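Local coordinates for peptidoglycan recognition protein 3 (Branchiostoma belcheri tsingtauense, PDB 4Z8I), which probably hydrolyses the bond between N-acetylmuramic acid and L-alanine in bacterial peptidoglycan, as a zinc-dependent amidase joined to a chitin-binding domain, at residues 108-113 / 124-129; 149-154 / 203-208; 161-166 / 178-183. All coordinates share one frame; numbering follows the deposited sequence.

Interaction 1 (108-113 / 124-129)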
loop_
_atom_site.group_PDB
_atom_site.type_symbol
_atom_site.label_atom_id
_atom_site.label_comp_id
_atom_site.label_asym_id
_atom_site.label_seq_id
_atom_site.Cartn_x
_atom_site.Cartn_y
_atom_site.Cartn_z
ATOM N N LEU A 108 9.687 -2.702 -15.848
ATOM C CA LEU A 108 10.787 -3.537 -16.228
ATOM C C LEU A 108 11.363 -4.186 -15.005
ATOM O O LEU A 108 11.659 -5.339 -15.021
ATOM C CB LEU A 108 11.869 -2.750 -16.946
ATOM C CG LEU A 108 13.101 -3.563 -17.315
ATOM C CD1 LEU A 108 13.875 -4.077 -16.142
ATOM C CD2 LEU A 108 12.820 -4.662 -18.271
ATOM N N GLN A 109 11.496 -3.439 -13.934
ATOM C CA GLN A 109 12.092 -3.962 -12.739
ATOM C C GLN A 109 11.282 -5.094 -12.159
ATOM O O GLN A 109 11.817 -6.064 -11.741
ATOM C CB GLN A 109 12.306 -2.855 -11.731
ATOM C CG GLN A 109 13.293 -3.197 -10.648
ATOM C CD GLN A 109 14.539 -3.839 -11.168
ATOM O OE1 GLN A 109 15.094 -3.418 -12.134
ATOM N NE2 GLN A 109 14.980 -4.849 -10.517
ATOM N N VAL A 110 9.983 -4.961 -12.164
ATOM C CA VAL A 110 9.078 -6.021 -11.728
ATOM C C VAL A 110 9.221 -7.263 -12.610
ATOM O O VAL A 110 9.218 -8.390 -12.114
ATOM C CB VAL A 110 7.611 -5.554 -11.729
ATOM C CG1 VAL A 110 6.688 -6.705 -11.379
ATOM C CG2 VAL A 110 7.422 -4.424 -10.745
ATOM N N ARG A 111 9.350 -7.051 -13.916
ATOM C CA ARG A 111 9.543 -8.151 -14.859
ATOM C C ARG A 111 10.820 -8.933 -14.535
ATOM O O ARG A 111 10.844 -10.168 -14.572
ATOM C CB ARG A 111 9.593 -7.607 -16.289
ATOM C CG ARG A 111 8.490 -8.131 -17.200
ATOM C CD ARG A 111 7.965 -7.046 -18.130
ATOM N NE ARG A 111 9.034 -6.349 -18.840
ATOM C CZ ARG A 111 9.023 -5.048 -19.116
ATOM N NH1 ARG A 111 7.997 -4.294 -18.739
ATOM N NH2 ARG A 111 10.038 -4.497 -19.765
ATOM N N ASN A 112 11.875 -8.195 -14.207
ATOM C CA ASN A 112 13.140 -8.776 -13.785
ATOM C C ASN A 112 12.989 -9.593 -12.515
ATOM O O ASN A 112 13.486 -10.718 -12.432
ATOM C CB ASN A 112 14.187 -7.687 -13.530
ATOM C CG ASN A 112 14.626 -6.959 -14.779
ATOM O OD1 ASN A 112 15.185 -5.868 -14.675
ATOM N ND2 ASN A 112 14.414 -7.546 -15.944
ATOM N N ILE A 113 12.312 -9.021 -11.522
ATOM C CA ILE A 113 12.117 -9.710 -10.252
ATOM C C ILE A 113 11.319 -11.001 -10.446
ATOM O O ILE A 113 11.642 -12.042 -9.862
ATOM C CB ILE A 113 11.455 -8.794 -9.204
ATOM C CG1 ILE A 113 12.402 -7.647 -8.845
ATOM C CG2 ILE A 113 11.095 -9.576 -7.953
ATOM C CD1 ILE A 113 11.875 -6.720 -7.770
ATOM N N SER A 124 6.329 -20.264 -8.597
ATOM C CA SER A 124 5.230 -20.364 -9.554
ATOM C C SER A 124 4.872 -18.992 -10.120
ATOM O O SER A 124 4.208 -18.887 -11.153
ATOM C CB SER A 124 4.000 -20.991 -8.896
ATOM O OG SER A 124 4.288 -22.276 -8.374
ATOM N N ASP A 125 5.318 -17.946 -9.429
ATOM C CA ASP A 125 5.061 -16.566 -9.819
ATOM C C ASP A 125 5.972 -15.683 -8.980
ATOM O O ASP A 125 6.667 -16.183 -8.097
ATOM C CB ASP A 125 3.593 -16.206 -9.564
ATOM C CG ASP A 125 3.200 -14.864 -10.161
ATOM O OD1 ASP A 125 4.007 -14.280 -10.917
ATOM O OD2 ASP A 125 2.078 -14.398 -9.880
ATOM N N ILE A 126 5.983 -14.383 -9.260
ATOM C CA ILE A 126 6.720 -13.430 -8.436
ATOM C C ILE A 126 6.221 -13.533 -6.992
ATOM O O ILE A 126 5.019 -13.624 -6.745
ATOM C CB ILE A 126 6.596 -11.991 -8.997
ATOM C CG1 ILE A 126 7.480 -11.015 -8.223
ATOM C CG2 ILE A 126 5.149 -11.529 -9.010
ATOM C CD1 ILE A 126 7.552 -9.645 -8.861
ATOM N N GLY A 127 7.153 -13.556 -6.044
ATOM C CA GLY A 127 6.850 -13.931 -4.672
ATOM C C GLY A 127 5.920 -13.020 -3.894
ATOM O O GLY A 127 5.102 -13.488 -3.098
ATOM N N TYR A 128 6.041 -11.718 -4.118
ATOM C CA TYR A 128 5.290 -10.747 -3.336
ATOM C C TYR A 128 3.871 -10.579 -3.869
ATOM O O TYR A 128 3.606 -10.821 -5.049
ATOM C CB TYR A 128 6.016 -9.401 -3.327
ATOM C CG TYR A 128 7.511 -9.512 -3.136
ATOM C CD1 TYR A 128 8.056 -9.738 -1.879
ATOM C CD2 TYR A 128 8.378 -9.381 -4.214
ATOM C CE1 TYR A 128 9.420 -9.837 -1.702
ATOM C CE2 TYR A 128 9.745 -9.477 -4.046
ATOM C CZ TYR A 128 10.259 -9.704 -2.789
ATOM O OH TYR A 128 11.619 -9.802 -2.615
ATOM N N ASN A 129 2.960 -10.178 -2.988
ATOM C CA ASN A 129 1.588 -9.902 -3.387
ATOM C C ASN A 129 1.511 -8.586 -4.146
ATOM O O ASN A 129 0.748 -8.451 -5.103
ATOM C CB ASN A 129 0.669 -9.851 -2.164
ATOM C CG ASN A 129 0.604 -11.172 -1.427
ATOM O OD1 ASN A 129 1.348 -11.401 -0.472
ATOM N ND2 ASN A 129 -0.290 -12.053 -1.867
#

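Interaction 2 (149-154 / 203-208)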
loop_
_atom_site.group_PDB
_atom_site.type_symbol
_atom_site.label_atom_id
_atom_site.label_comp_id
_atom_site.label_asym_id
_atom_site.label_seq_id
_atom_site.Cartn_x
_atom_site.Cartn_y
_atom_site.Cartn_z
ATOM N N ALA A 149 5.001 -15.896 -1.501
ATOM C CA ALA A 149 6.221 -16.583 -1.103
ATOM C C ALA A 149 7.284 -15.547 -0.763
ATOM O O ALA A 149 8.272 -15.394 -1.484
ATOM C CB ALA A 149 6.699 -17.500 -2.212
ATOM N N HIS A 150 7.070 -14.837 0.342
ATOM C CA HIS A 150 7.937 -13.730 0.734
ATOM C C HIS A 150 8.468 -13.871 2.159
ATOM O O HIS A 150 9.501 -13.294 2.501
ATOM C CB HIS A 150 7.191 -12.401 0.584
ATOM C CG HIS A 150 5.928 -12.321 1.388
ATOM N ND1 HIS A 150 5.908 -11.917 2.705
ATOM C CD2 HIS A 150 4.643 -12.593 1.059
ATOM C CE1 HIS A 150 4.666 -11.943 3.154
ATOM N NE2 HIS A 150 3.878 -12.349 2.174
ATOM N N ALA A 151 7.760 -14.631 2.990
ATOM C CA ALA A 151 8.171 -14.848 4.374
ATOM C C ALA A 151 7.598 -16.154 4.913
ATOM O O ALA A 151 6.407 -16.237 5.229
ATOM C CB ALA A 151 7.744 -13.681 5.243
ATOM N N LEU A 152 8.464 -17.156 5.035
ATOM C CA LEU A 152 8.068 -18.536 5.318
ATOM C C LEU A 152 7.150 -18.708 6.529
ATOM O O LEU A 152 6.157 -19.435 6.464
ATOM C CB LEU A 152 9.314 -19.410 5.492
ATOM C CG LEU A 152 9.148 -20.905 5.202
ATOM C CD1 LEU A 152 9.332 -21.186 3.717
ATOM C CD2 LEU A 152 10.104 -21.749 6.041
ATOM N N ASN A 153 7.486 -18.045 7.630
ATOM C CA ASN A 153 6.716 -18.180 8.864
ATOM C C ASN A 153 5.290 -17.626 8.784
ATOM O O ASN A 153 4.461 -17.925 9.644
ATOM C CB ASN A 153 7.455 -17.507 10.030
ATOM C CG ASN A 153 8.636 -18.323 10.531
ATOM O OD1 ASN A 153 8.626 -19.552 10.477
ATOM N ND2 ASN A 153 9.660 -17.637 11.029
ATOM N N VAL A 154 5.002 -16.832 7.753
ATOM C CA VAL A 154 3.797 -16.006 7.763
ATOM C C VAL A 154 3.112 -15.860 6.390
ATOM O O VAL A 154 2.145 -15.106 6.240
ATOM C CB VAL A 154 4.117 -14.615 8.387
ATOM C CG1 VAL A 154 4.794 -13.705 7.373
ATOM C CG2 VAL A 154 2.872 -13.969 8.952
ATOM N N ARG A 203 12.253 -8.467 8.728
ATOM C CA ARG A 203 13.193 -8.852 9.778
ATOM C C ARG A 203 12.483 -9.199 11.081
ATOM O O ARG A 203 13.043 -9.888 11.936
ATOM C CB ARG A 203 14.209 -7.734 10.027
ATOM C CG ARG A 203 13.586 -6.439 10.530
ATOM C CD ARG A 203 14.642 -5.406 10.882
ATOM N NE ARG A 203 15.463 -5.037 9.733
ATOM C CZ ARG A 203 16.458 -4.158 9.780
ATOM N NH1 ARG A 203 16.757 -3.553 10.921
ATOM N NH2 ARG A 203 17.154 -3.881 8.688
ATOM N N ASP A 204 11.255 -8.714 11.233
ATOM C CA ASP A 204 10.477 -8.971 12.441
ATOM C C ASP A 204 9.999 -10.421 12.502
ATOM O O ASP A 204 9.726 -10.952 13.580
ATOM C CB ASP A 204 9.272 -8.029 12.510
ATOM C CG ASP A 204 9.660 -6.603 12.848
ATOM O OD1 ASP A 204 10.637 -6.408 13.601
ATOM O OD2 ASP A 204 8.979 -5.674 12.365
ATOM N N VAL A 205 9.913 -11.056 11.338
ATOM C CA VAL A 205 9.302 -12.374 11.223
ATOM C C VAL A 205 10.282 -13.410 10.660
ATOM O O VAL A 205 9.993 -14.609 10.637
ATOM C CB VAL A 205 8.043 -12.300 10.334
ATOM C CG1 VAL A 205 8.439 -12.211 8.870
ATOM C CG2 VAL A 205 7.126 -13.486 10.583
ATOM N N GLY A 206 11.446 -12.944 10.217
ATOM C CA GLY A 206 12.461 -13.827 9.668
ATOM C C GLY A 206 13.874 -13.371 9.978
ATOM O O GLY A 206 14.079 -12.474 10.797
ATOM N N SER A 207 14.852 -13.990 9.325
ATOM C CA SER A 207 16.250 -13.622 9.522
ATOM C C SER A 207 16.839 -12.939 8.292
ATOM O O SER A 207 17.556 -13.565 7.511
ATOM C CB SER A 207 17.086 -14.852 9.885
ATOM O OG SER A 207 18.466 -14.531 9.957
ATOM N N THR A 208 16.530 -11.656 8.123
ATOM C CA THR A 208 17.088 -10.855 7.038
ATOM C C THR A 208 17.354 -9.436 7.517
ATOM O O THR A 208 17.000 -9.074 8.639
ATOM C CB THR A 208 16.145 -10.793 5.815
ATOM O OG1 THR A 208 14.811 -10.496 6.247
ATOM C CG2 THR A 208 16.140 -12.113 5.075
#

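Interaction 3 (161-166 / 178-183)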
loop_
_atom_site.group_PDB
_atom_site.type_symbol
_atom_site.label_atom_id
_atom_site.label_comp_id
_atom_site.label_asym_id
_atom_site.label_seq_id
_atom_site.Cartn_x
_atom_site.Cartn_y
_atom_site.Cartn_z
ATOM N N ILE A 161 4.207 -6.876 0.773
ATOM C CA ILE A 161 4.446 -5.690 -0.041
ATOM C C ILE A 161 5.938 -5.406 -0.115
ATOM O O ILE A 161 6.599 -5.266 0.915
ATOM C CB ILE A 161 3.755 -4.448 0.537
ATOM C CG1 ILE A 161 2.247 -4.675 0.648
ATOM C CG2 ILE A 161 4.050 -3.231 -0.324
ATOM C CD1 ILE A 161 1.505 -3.518 1.279
ATOM N N CYS A 162 6.466 -5.314 -1.331
ATOM C CA CYS A 162 7.895 -5.080 -1.505
ATOM C C CYS A 162 8.184 -3.755 -2.193
ATOM O O CYS A 162 7.753 -3.530 -3.318
ATOM C CB CYS A 162 8.531 -6.222 -2.296
ATOM S SG CYS A 162 10.286 -5.991 -2.622
ATOM N N PHE A 163 8.916 -2.880 -1.512
ATOM C CA PHE A 163 9.394 -1.653 -2.131
ATOM C C PHE A 163 10.561 -2.014 -3.034
ATOM O O PHE A 163 11.426 -2.797 -2.645
ATOM C CB PHE A 163 9.855 -0.653 -1.070
ATOM C CG PHE A 163 8.734 -0.042 -0.282
ATOM C CD1 PHE A 163 8.069 -0.775 0.691
ATOM C CD2 PHE A 163 8.358 1.274 -0.500
ATOM C CE1 PHE A 163 7.043 -0.211 1.419
ATOM C CE2 PHE A 163 7.331 1.843 0.228
ATOM C CZ PHE A 163 6.677 1.101 1.189
ATOM N N MET A 164 10.585 -1.459 -4.240
ATOM C CA MET A 164 11.681 -1.741 -5.159
ATOM C C MET A 164 12.855 -0.787 -4.960
ATOM O O MET A 164 12.784 0.395 -5.303
ATOM C CB MET A 164 11.199 -1.743 -6.609
ATOM C CG MET A 164 10.338 -2.950 -6.931
ATOM S SD MET A 164 9.849 -3.038 -8.656
ATOM C CE MET A 164 8.833 -1.567 -8.787
ATOM N N GLY A 165 13.933 -1.322 -4.394
ATOM C CA GLY A 165 15.132 -0.555 -4.111
ATOM C C GLY A 165 15.852 -1.114 -2.900
ATOM O O GLY A 165 15.405 -2.097 -2.301
ATOM N N ASP A 166 16.975 -0.499 -2.543
ATOM C CA ASP A 166 17.708 -0.873 -1.341
ATOM C C ASP A 166 17.608 0.273 -0.347
ATOM O O ASP A 166 18.073 1.381 -0.618
ATOM C CB ASP A 166 19.175 -1.157 -1.666
ATOM C CG ASP A 166 19.907 -1.845 -0.525
ATOM O OD1 ASP A 166 19.350 -1.924 0.591
ATOM O OD2 ASP A 166 21.047 -2.303 -0.742
ATOM N N ALA A 178 3.365 6.650 0.537
ATOM C CA ALA A 178 1.951 6.982 0.414
ATOM C C ALA A 178 1.190 5.901 -0.338
ATOM O O ALA A 178 0.078 5.528 0.043
ATOM C CB ALA A 178 1.789 8.318 -0.279
ATOM N N ALA A 179 1.796 5.397 -1.409
ATOM C CA ALA A 179 1.176 4.346 -2.208
ATOM C C ALA A 179 1.008 3.055 -1.409
ATOM O O ALA A 179 -0.022 2.389 -1.512
ATOM C CB ALA A 179 1.976 4.094 -3.467
ATOM N N ALA A 180 2.019 2.702 -0.621
ATOM C CA ALA A 180 1.938 1.500 0.210
ATOM C C ALA A 180 0.859 1.624 1.283
ATOM O O ALA A 180 0.049 0.709 1.477
ATOM C CB ALA A 180 3.277 1.204 0.845
ATOM N N LYS A 181 0.858 2.757 1.980
ATOM C CA LYS A 181 -0.140 3.016 3.010
ATOM C C LYS A 181 -1.551 2.990 2.432
ATOM O O LYS A 181 -2.465 2.420 3.028
ATOM C CB LYS A 181 0.129 4.360 3.689
ATOM C CG LYS A 181 1.436 4.414 4.462
ATOM C CD LYS A 181 1.594 5.745 5.182
ATOM C CE LYS A 181 2.845 5.756 6.051
ATOM N NZ LYS A 181 3.013 7.042 6.790
ATOM N N SER A 182 -1.724 3.605 1.266
ATOM C CA SER A 182 -3.022 3.615 0.606
ATOM C C SER A 182 -3.412 2.213 0.170
ATOM O O SER A 182 -4.587 1.865 0.181
ATOM C CB SER A 182 -3.011 4.545 -0.605
ATOM O OG SER A 182 -2.559 5.834 -0.241
ATOM N N LEU A 183 -2.425 1.413 -0.222
ATOM C CA LEU A 183 -2.691 0.036 -0.617
ATOM C C LEU A 183 -3.258 -0.725 0.569
ATOM O O LEU A 183 -4.297 -1.384 0.463
ATOM C CB LEU A 183 -1.420 -0.648 -1.116
ATOM C CG LEU A 183 -1.597 -2.109 -1.535
ATOM C CD1 LEU A 183 -2.565 -2.222 -2.702
ATOM C CD2 LEU A 183 -0.266 -2.735 -1.888
#

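Interaction 1 (108-113 / 124-129)
I126 pushes its terminal methyl between V110 and I113, two residues on the same face of helix 103-120. Its chain is fully extended, with CG1 anti to the backbone N (chi1 -174°) and chi2 also near 180°, which carries CD1 out from the loop to the helix. There CD1 lies 3.7 Å from CG2 of I113. It also comes within 4.0 Å of CG1 of V110, whose side chain runs at about a right angle to that of I126. Branched aliphatic residues suit this buried seam because they fill it with methyl groups and bring no polar atom needing a partner. The loop leaving helix 103-120 turns back along the helix flank here before entering strand 130-132, an inner strand of the mixed amidase sheet. Contact thins towards Y128, which I113 CG2 meets at the ring edge, 4.1 Å from CE2, while the side chain of Y128 lies about 5 Å from the zinc ion. The helix side bearing R111 and N112 points away from the loop and is partly exposed. In the loop, D125 OD1 accepts I126 N and Q114 NE2 of the helix.

Interaction 2 (149-154 / 203-208)
The carboxamide of N153 holds V205 O close to its own plane, 11° out of it. The bond from N153 ND2 to V205 O is 3.1 Å long, with an N-H...O angle of 162°, and the donor faces the carbonyl almost head-on (C=O...N 169°). A second flat group, the imidazole of H150, belongs to the same loop but turns to other partners: its ring meets that of H93 with the planes about 80° apart, and its side chain also touches Y128 and N129. Beside the N153 bond, V205 offers both methyl groups to the loop 149-154. CG1 rests 4.0 Å from CB of A151, and CG2, anti to the backbone N, packs 3.9 Å from CB of V154. A small alanine and a beta-branched valine fit closely around one branched partner, whereas asparagine suits the solvent-exposed position, where it can serve the backbone carbonyl of V205, in the short, weakly bonded helical turn. Segment 203-208 lies in the chain between the zinc ligands H202 and C210, while H150 ND1 hydrogen-bonds to NE2 of the third, H93. The contact flanks the zinc site of an amidase-type peptidoglycan recognition protein, with H150 probably a second-shell residue.

Interaction 3 (161-166 / 178-183)
A180 and I161 bury the most surface here, with L183 next, one helical turn further along helix 174-190. I161 sends its side chain from strand 158-163 towards the helix, extended at chi2 177°, and meets L183 tip to tip: the I161 CD1 methyl lies 3.7 Å from L183 CD2. L183 has CG anti to its backbone N (chi1 179°), which directs its branch towards the strand. A180 gives the helix a low spot, and its single methyl takes the end of the F163 ring, with CB 3.4 Å from CZ and an oblique approach. The unit is a beta-alpha-beta crossover: strand 158-163 leads through helix 174-190 to strand 197-201, which is parallel to it, with strand 87-94 lying between them in the mixed sheet. Locally, strand 161-163 and helix 178-183 run nearly antiparallel, at 174°, with axes 10.3 Å apart, a distance bridged mainly by side chains. Outside this buried layer the helix turns K181 to solvent, where it makes a cation-pi contact with W222. The buried hydroxyl of S182 is satisfied within the helix: OG bonds to A178 O at 2.7 Å, on the opposite face of that carbonyl from S182 N.

In the fold
All three contacts belong to the amidase domain and lie on or beside its mixed sheet. Interaction 1 comes first in the chain and packs helix 103-120 on the loop before strand 130-132. Interaction 2 then ties two segments near the zinc ion, and the segments of interaction 3 both fall between those of interaction 2. Centres of interactions 1 and 3 lie about 14 Å apart; M164 of segment 161-166 packs on V110, and C162 on Y128. Interactions 1 and 2, about 17 Å apart, join where Y128 packs on H150. Interactions 2 and 3 do not touch. Interaction 3 packs helix 174-190 on the sheet, while the side chains of Y128 and A151 bring interactions 1 and 2 within about 5 and 7 Å of the zinc.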